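Local coordinates for mbGIPC protein (Monosiga brevicollis, PDB 6X1X) that probably binds the C-terminal tails of partner proteins through its PDZ domain, as PDZ domains generally do, in a choanoflagellate member of the GIPC scaffold family, at residues A[10-16]-A[75-81]; A[21-25]-A[65-70]; A[51-57]-A[83-89]. All blocks are in the same frame, centred on the assembly; numbering follows the deposited sequence. Where two conformers were deposited one is given.

Contact 1 (A[10-16]-A[75-81]); sequences KVIKDGP and EIPIGSE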
# COMPACT_ATOMS: atom_id res chain seq x y z
N LYS A 10 -8.95 0.72 3.99
CA LYS A 10 -9.08 0.76 5.44
C LYS A 10 -8.97 -0.67 5.95
O LYS A 10 -9.79 -1.52 5.60
CB LYS A 10 -10.40 1.38 5.88
CG LYS A 10 -10.48 1.61 7.37
CD LYS A 10 -11.47 2.71 7.73
CE LYS A 10 -12.69 2.15 8.43
NZ LYS A 10 -13.53 3.22 9.05
N VAL A 11 -7.98 -0.91 6.81
CA VAL A 11 -7.45 -2.24 7.09
C VAL A 11 -7.27 -2.37 8.60
O VAL A 11 -6.84 -1.42 9.26
CB VAL A 11 -6.08 -2.44 6.40
CG1 VAL A 11 -5.50 -3.79 6.72
CG2 VAL A 11 -6.23 -2.31 4.92
N ILE A 12 -7.54 -3.55 9.13
CA ILE A 12 -7.21 -3.86 10.51
C ILE A 12 -5.90 -4.64 10.53
O ILE A 12 -5.80 -5.70 9.91
CB ILE A 12 -8.33 -4.65 11.20
CG1 ILE A 12 -9.57 -3.77 11.32
CG2 ILE A 12 -7.87 -5.11 12.56
CD1 ILE A 12 -10.70 -4.40 12.09
N LYS A 13 -4.91 -4.12 11.24
CA LYS A 13 -3.62 -4.80 11.34
C LYS A 13 -3.72 -5.79 12.48
O LYS A 13 -3.35 -5.50 13.62
CB LYS A 13 -2.51 -3.78 11.56
CG LYS A 13 -1.13 -4.40 11.55
CD LYS A 13 -0.04 -3.35 11.70
CE LYS A 13 1.32 -4.01 11.81
NZ LYS A 13 2.40 -3.02 12.09
N ASP A 14 -4.23 -6.99 12.18
CA ASP A 14 -4.56 -7.95 13.24
C ASP A 14 -3.37 -8.77 13.71
O ASP A 14 -3.50 -9.51 14.69
CB ASP A 14 -5.69 -8.89 12.79
CG ASP A 14 -5.28 -9.81 11.66
OD1 ASP A 14 -4.51 -10.75 11.91
OD2 ASP A 14 -5.75 -9.62 10.52
N GLY A 15 -2.24 -8.68 13.03
CA GLY A 15 -1.03 -9.37 13.41
C GLY A 15 0.15 -8.55 12.96
O GLY A 15 0.01 -7.47 12.39
N PRO A 16 1.36 -9.06 13.20
CA PRO A 16 2.57 -8.25 12.99
C PRO A 16 2.95 -8.06 11.53
O PRO A 16 3.83 -7.23 11.26
CB PRO A 16 3.65 -9.04 13.73
CG PRO A 16 3.17 -10.45 13.70
CD PRO A 16 1.68 -10.34 13.86
N GLU A 75 5.27 0.36 12.28
CA GLU A 75 5.05 0.94 13.60
C GLU A 75 3.60 0.88 14.05
O GLU A 75 3.34 0.96 15.25
CB GLU A 75 5.56 2.38 13.64
CG GLU A 75 7.07 2.42 13.67
CD GLU A 75 7.68 3.81 13.51
OE1 GLU A 75 6.95 4.82 13.33
OE2 GLU A 75 8.92 3.89 13.57
N ILE A 76 2.65 0.74 13.13
CA ILE A 76 1.23 0.67 13.50
C ILE A 76 1.03 -0.43 14.52
O ILE A 76 1.41 -1.58 14.27
CB ILE A 76 0.34 0.44 12.27
CG1 ILE A 76 0.45 1.64 11.32
CG2 ILE A 76 -1.10 0.17 12.69
CD1 ILE A 76 -0.17 1.40 9.97
N PRO A 77 0.45 -0.15 15.69
CA PRO A 77 0.28 -1.20 16.69
C PRO A 77 -0.68 -2.28 16.22
O PRO A 77 -1.68 -2.01 15.55
CB PRO A 77 -0.27 -0.45 17.91
CG PRO A 77 0.17 0.97 17.71
CD PRO A 77 0.11 1.19 16.22
N ILE A 78 -0.36 -3.52 16.59
CA ILE A 78 -1.25 -4.63 16.29
C ILE A 78 -2.60 -4.38 16.94
O ILE A 78 -2.69 -3.94 18.10
CB ILE A 78 -0.61 -5.94 16.76
CG1 ILE A 78 0.65 -6.22 15.93
CG2 ILE A 78 -1.59 -7.09 16.65
CD1 ILE A 78 1.49 -7.35 16.48
N GLY A 79 -3.67 -4.63 16.19
CA GLY A 79 -5.02 -4.38 16.62
C GLY A 79 -5.58 -3.06 16.14
O GLY A 79 -6.79 -2.83 16.26
N SER A 80 -4.73 -2.20 15.59
CA SER A 80 -5.17 -0.89 15.12
C SER A 80 -5.73 -0.98 13.71
O SER A 80 -5.23 -1.74 12.88
CB SER A 80 -3.99 0.07 15.08
OG SER A 80 -3.37 0.20 16.34
N GLU A 81 -6.74 -0.18 13.45
CA GLU A 81 -7.13 0.10 12.08
C GLU A 81 -6.22 1.18 11.52
O GLU A 81 -5.67 2.01 12.26
CB GLU A 81 -8.57 0.61 12.03
CG GLU A 81 -9.59 -0.34 12.64
CD GLU A 81 -11.00 0.22 12.62
OE1 GLU A 81 -11.27 1.12 11.80
OE2 GLU A 81 -11.84 -0.24 13.42
O HOH W 1 -12.26 4.18 11.38

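Contact 2 (A[21-25]-A[65-70]); sequences TISDN and RHFEVA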
# COMPACT_ATOMS: atom_id res chain seq x y z
N THR A 21 5.22 -6.48 0.11
CA THR A 21 6.59 -6.14 -0.25
C THR A 21 6.54 -4.83 -1.00
O THR A 21 5.83 -4.71 -2.01
CB THR A 21 7.19 -7.21 -1.16
OG1 THR A 21 7.16 -8.47 -0.49
CG2 THR A 21 8.63 -6.86 -1.55
N ILE A 22 7.26 -3.84 -0.52
CA ILE A 22 7.24 -2.53 -1.15
C ILE A 22 8.64 -2.13 -1.55
O ILE A 22 9.64 -2.54 -0.94
CB ILE A 22 6.56 -1.45 -0.29
CG1 ILE A 22 7.35 -1.19 0.97
CG2 ILE A 22 5.13 -1.87 0.04
CD1 ILE A 22 6.84 0.01 1.74
N SER A 23 8.72 -1.31 -2.59
CA SER A 23 9.99 -0.80 -3.07
C SER A 23 9.78 0.61 -3.60
O SER A 23 8.69 1.18 -3.48
CB SER A 23 10.59 -1.73 -4.11
OG SER A 23 11.92 -1.33 -4.37
N ASP A 24 10.84 1.19 -4.14
CA ASP A 24 10.75 2.48 -4.82
C ASP A 24 11.88 2.54 -5.85
O ASP A 24 12.84 1.78 -5.76
CB ASP A 24 10.78 3.68 -3.84
CG ASP A 24 12.17 3.97 -3.29
OD1 ASP A 24 12.96 4.63 -3.99
OD2 ASP A 24 12.46 3.58 -2.14
N ASN A 25 11.73 3.42 -6.83
CA ASN A 25 12.74 3.53 -7.89
C ASN A 25 13.65 4.74 -7.72
O ASN A 25 14.40 5.07 -8.64
CB ASN A 25 12.11 3.47 -9.28
CG ASN A 25 11.16 4.62 -9.56
OD1 ASN A 25 11.19 5.65 -8.88
ND2 ASN A 25 10.31 4.46 -10.57
N ARG A 65 11.00 7.22 0.55
CA ARG A 65 11.61 5.96 0.16
C ARG A 65 10.84 4.79 0.76
O ARG A 65 10.11 4.94 1.76
CB ARG A 65 13.06 5.91 0.64
CG ARG A 65 14.00 6.87 -0.06
CD ARG A 65 14.58 6.27 -1.33
NE ARG A 65 15.91 5.69 -1.12
CZ ARG A 65 16.21 4.41 -1.26
NH1 ARG A 65 15.27 3.53 -1.61
NH2 ARG A 65 17.45 3.99 -1.06
N HIS A 66 11.02 3.62 0.16
CA HIS A 66 10.30 2.45 0.66
C HIS A 66 10.62 2.16 2.11
O HIS A 66 9.76 1.67 2.84
CB HIS A 66 10.50 1.22 -0.23
CG HIS A 66 11.88 0.62 -0.18
ND1 HIS A 66 12.33 -0.16 0.86
CD2 HIS A 66 12.88 0.66 -1.09
CE1 HIS A 66 13.57 -0.54 0.61
NE2 HIS A 66 13.93 -0.06 -0.57
N PHE A 67 11.84 2.46 2.57
CA PHE A 67 12.12 2.17 3.97
C PHE A 67 11.35 3.10 4.91
O PHE A 67 11.04 2.71 6.03
CB PHE A 67 13.62 2.14 4.28
CG PHE A 67 14.34 3.44 4.06
CD1 PHE A 67 14.38 4.40 5.05
CD2 PHE A 67 15.03 3.66 2.88
CE1 PHE A 67 15.06 5.59 4.84
CE2 PHE A 67 15.71 4.84 2.67
CZ PHE A 67 15.73 5.80 3.64
N GLU A 68 11.03 4.32 4.46
CA GLU A 68 10.25 5.25 5.28
C GLU A 68 8.79 4.83 5.33
O GLU A 68 8.16 4.88 6.40
CB GLU A 68 10.39 6.67 4.73
CG GLU A 68 11.82 7.17 4.78
CD GLU A 68 12.04 8.50 4.09
OE1 GLU A 68 11.49 8.71 2.99
OE2 GLU A 68 12.75 9.34 4.67
N VAL A 69 8.23 4.45 4.18
CA VAL A 69 6.86 3.97 4.13
C VAL A 69 6.73 2.67 4.92
O VAL A 69 5.77 2.47 5.68
CB VAL A 69 6.44 3.80 2.65
CG1 VAL A 69 5.05 3.22 2.55
CG2 VAL A 69 6.53 5.13 1.92
N ALA A 70 7.72 1.79 4.78
CA ALA A 70 7.70 0.53 5.51
C ALA A 70 7.73 0.76 7.00
O ALA A 70 7.00 0.11 7.75
CB ALA A 70 8.89 -0.34 5.10

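Contact 3 (A[51-57]-A[83-89]); sequences DHIAKIN and TMICVEP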
# COMPACT_ATOMS: atom_id res chain seq x y z
N ASP A 51 0.23 -0.93 -7.25
CA ASP A 51 -0.32 0.30 -6.71
C ASP A 51 0.77 1.09 -6.00
O ASP A 51 1.66 0.52 -5.35
CB ASP A 51 -1.44 -0.01 -5.72
CG ASP A 51 -2.72 -0.48 -6.39
OD1 ASP A 51 -2.84 -0.36 -7.62
OD2 ASP A 51 -3.62 -0.95 -5.66
N HIS A 52 0.71 2.40 -6.13
CA HIS A 52 1.59 3.28 -5.37
C HIS A 52 0.92 3.67 -4.06
O HIS A 52 -0.31 3.80 -3.99
CB HIS A 52 1.94 4.52 -6.20
CG HIS A 52 2.94 4.25 -7.28
ND1 HIS A 52 2.59 3.76 -8.53
CD2 HIS A 52 4.29 4.37 -7.30
CE1 HIS A 52 3.67 3.61 -9.27
NE2 HIS A 52 4.72 3.97 -8.55
N ILE A 53 1.72 3.84 -3.02
CA ILE A 53 1.22 4.22 -1.70
C ILE A 53 1.39 5.73 -1.57
O ILE A 53 2.50 6.23 -1.41
CB ILE A 53 1.94 3.46 -0.58
CG1 ILE A 53 1.71 1.96 -0.76
CG2 ILE A 53 1.42 3.93 0.78
CD1 ILE A 53 2.52 1.09 0.18
N ALA A 54 0.28 6.45 -1.64
CA ALA A 54 0.33 7.91 -1.62
C ALA A 54 0.28 8.48 -0.21
O ALA A 54 0.93 9.50 0.05
CB ALA A 54 -0.83 8.48 -2.45
N LYS A 55 -0.50 7.87 0.67
CA LYS A 55 -0.66 8.35 2.04
C LYS A 55 -0.92 7.17 2.96
O LYS A 55 -1.51 6.16 2.55
CB LYS A 55 -1.85 9.31 2.19
CG LYS A 55 -1.77 10.57 1.36
CD LYS A 55 -2.77 11.62 1.82
CE LYS A 55 -2.64 12.87 0.97
NZ LYS A 55 -3.62 13.92 1.36
N ILE A 56 -0.52 7.32 4.22
CA ILE A 56 -0.94 6.44 5.30
C ILE A 56 -1.45 7.32 6.42
O ILE A 56 -0.75 8.25 6.84
CB ILE A 56 0.22 5.56 5.80
CG1 ILE A 56 0.67 4.58 4.72
CG2 ILE A 56 -0.20 4.83 7.08
CD1 ILE A 56 2.03 3.97 5.02
N ASN A 57 -2.68 7.07 6.86
CA ASN A 57 -3.27 7.83 7.96
C ASN A 57 -3.14 9.34 7.74
O ASN A 57 -2.83 10.10 8.67
CB ASN A 57 -2.70 7.40 9.31
CG ASN A 57 -3.12 6.01 9.69
OD1 ASN A 57 -4.23 5.59 9.35
ND2 ASN A 57 -2.26 5.29 10.40
N THR A 83 -5.63 3.61 7.61
CA THR A 83 -6.07 3.95 6.27
C THR A 83 -4.85 4.21 5.39
O THR A 83 -3.83 4.73 5.84
CB THR A 83 -7.00 5.17 6.29
OG1 THR A 83 -8.21 4.83 6.99
CG2 THR A 83 -7.38 5.60 4.88
N MET A 84 -4.96 3.80 4.13
CA MET A 84 -3.88 3.96 3.17
C MET A 84 -4.51 4.39 1.86
O MET A 84 -5.51 3.80 1.43
CB MET A 84 -3.15 2.63 3.01
CG MET A 84 -1.89 2.68 2.17
SD MET A 84 -0.95 1.17 2.38
CE MET A 84 -2.11 -0.07 1.81
N ILE A 85 -3.98 5.45 1.26
CA ILE A 85 -4.43 5.89 -0.05
C ILE A 85 -3.48 5.30 -1.07
O ILE A 85 -2.27 5.54 -1.01
CB ILE A 85 -4.46 7.43 -0.14
CG1 ILE A 85 -5.32 8.02 0.97
CG2 ILE A 85 -4.97 7.85 -1.50
CD1 ILE A 85 -6.77 7.59 0.92
N CYS A 86 -4.03 4.50 -1.97
CA CYS A 86 -3.27 3.85 -3.02
C CYS A 86 -3.70 4.44 -4.36
O CYS A 86 -4.85 4.82 -4.55
CB CYS A 86 -3.50 2.34 -3.01
SG CYS A 86 -2.85 1.55 -1.51
N VAL A 87 -2.74 4.52 -5.29
CA VAL A 87 -2.99 5.06 -6.62
C VAL A 87 -2.60 4.01 -7.64
O VAL A 87 -1.47 3.51 -7.62
CB VAL A 87 -2.22 6.37 -6.86
CG1 VAL A 87 -2.54 6.92 -8.24
CG2 VAL A 87 -2.57 7.40 -5.79
N GLU A 88 -3.52 3.67 -8.51
CA GLU A 88 -3.25 2.67 -9.52
C GLU A 88 -2.47 3.29 -10.67
O GLU A 88 -2.78 4.41 -11.10
CB GLU A 88 -4.56 2.11 -10.07
CG GLU A 88 -5.47 1.53 -9.03
CD GLU A 88 -6.58 0.69 -9.65
OE1 GLU A 88 -6.48 0.39 -10.86
OE2 GLU A 88 -7.54 0.35 -8.93
N PRO A 89 -1.47 2.61 -11.21
CA PRO A 89 -0.81 3.10 -12.42
C PRO A 89 -1.73 2.94 -13.62
O PRO A 89 -2.68 2.15 -13.62
CB PRO A 89 0.43 2.22 -12.53
CG PRO A 89 0.03 0.95 -11.89
CD PRO A 89 -0.87 1.34 -10.74

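Contact 1 (A[10-16]-A[75-81])
Lys13 reaches across to Ile76 with a fully extended chain, its CG anti to the backbone N (chi1 -175°) and every later torsion near 180°. This carries NZ to the C-terminal end of helix 66-75, where it donates to Ile76 O at 2.8 Å. The bond lies in the carbonyl plane, on a lone pair, with a C=O...N angle of 138°. The amine has a second partner in Leu73 O, so a buried ammonium group is gripped by two carbonyls whose dipoles would be expected to favour its charge. On the way, Lys13 CD passes obliquely over the gamma methyl of Ile76, CD to CG2 3.8 Å. A methionine here would probably keep much of this aliphatic packing but leave both carbonyls without the donor that ties the strand end to the helix end. The backbone of Lys13, centre of an inverse gamma turn, adds two bonds: its N gives to Ser80 O at 2.9 Å, and its O receives Gly79 N at 2.7 Å. Gly79 suits its corner of a type II turn, since its positive phi of 96° would jam a beta carbon against the preceding carbonyl. Ser80 OG reinforces the turn, donating to Pro77 O at 2.9 Å from above the carbonyl plane, on the face that Ser80 N also uses. Ile78 supplies the apolar part: CG1 lies against Gly15, and CD1 packs against the ring of Pro16, 3.9 Å from Pro16 CB. At the other end Ile12 and Glu81 form an antiparallel non-hydrogen-bonded pair, their side chains alongside and pointing the same way. The whole closes one end of a PDZ fold, where the pairing of strands 6-12 and 81-87 gives way to two turns joined to the helix terminus through Lys13.

Contact 2 (A[21-25]-A[65-70])
Asp24 faces Arg65 and His66 where strand 20-23 and helix 66-75 come together, the two elements that border the peptide-binding groove of a PDZ domain. Its CG lies between the backbone N and the carbonyl carbon (chi1 76°), which turns the carboxylate to the helix start. There OD2 takes two donors on different sides. His66 N gives to Asp24 OD2 at 2.7 Å, on the anti side and well out of the carboxylate plane, in a nearly straight bond (168°) that satisfies an amide of the first turn. Arg65 NH1 comes in on the syn side at 2.9 Å from Asp24 OD2, as a salt bridge; OD2 sits in the guanidinium plane although the two flat groups stand 72° apart. Two conformers of Arg65 are deposited, so this bridge is less certain. Arg65 is the N-cap, and its N is met by Glu68 OE1, the backbone-directed half of a capping box. His66 lies obliquely beside the strand, its CB 3.5 Å from Ser23 CA; a histidine opening this helix is consistent with class I PDZ domains, where it meets a ligand hydroxyl. Ile22, a branched apolar filler, turns CG1 toward the helix, so that its CD1 methyl lies 3.8 Å from Val69 CG1 and 4.0 Å from Ala70 CB.

Contact 3 (A[51-57]-A[83-89])
His52 and Val87 open an antiparallel ladder with a hydrogen-bonded pair: His52 N gives to Val87 O at 2.9 Å, and Val87 N returns to His52 O. Further along, a classic beta bulge sets Ala54 and Lys55 opposite the single residue Ile85. Ala54 N donates to Ile85 O at 2.8 Å, while Lys55 N adds a weak bond to the same oxygen. Ile85 N in turn gives to Lys55 O, and beyond the bulge Asn57 N gives to Thr83 O.

One side chain joins the ladder. Asn57 holds left-handed backbone angles, which asparagine tolerates well, and its OD1 accepts Thr83 N at 3.0 Å, continuing the pairing where the strand turns off.

Apolar packing divides between the faces. On the buried face Met84, its CG swung anti to the backbone N (chi1 -173°), runs alongside Ile56 and crosses Ile53 at a slant, with Met84 CG 3.8 Å from Ile53 CG2. On the face of Lys55, Ile85 and Val87, Lys55 rests its CB on Ile85 CG1; Ala54, turned toward the neighbouring strand by the bulge, meets Val87 CG2 with its CB at 3.9 Å.

Charge gathers beside the His52-Val87 pair. Asp51 and Glu88 lie side by side, Asp51 OD1 3.5 Å from Glu88 CG, and both carboxylates bridge to Lys7. That shared lysine probably offsets their mutual repulsion and ties strand 6-12 to both segments.

Contacts 1 and 2 hold opposite ends of helix 66-75: segment 65-70 carries its start beside strand 20-23, while the loop segment 75-81 leaves its end near Lys13. Their centres lie about 18 Å apart and they do not touch. Contact 3 lies nearer the middle of the domain, about 12 Å from contact 2 and about 16 Å from contact 1 between centres. It reaches contact 2 through the core, with Ile22 CG2 3.9 Å from Ile53 CD1 and Val69 CG1 4.0 Å from Ile56 CD1. With contact 1 it shares the sheet, in which strands 6-12 and 81-87 are neighbours. The sheet thus backs the strand and helix that line the presumed peptide groove.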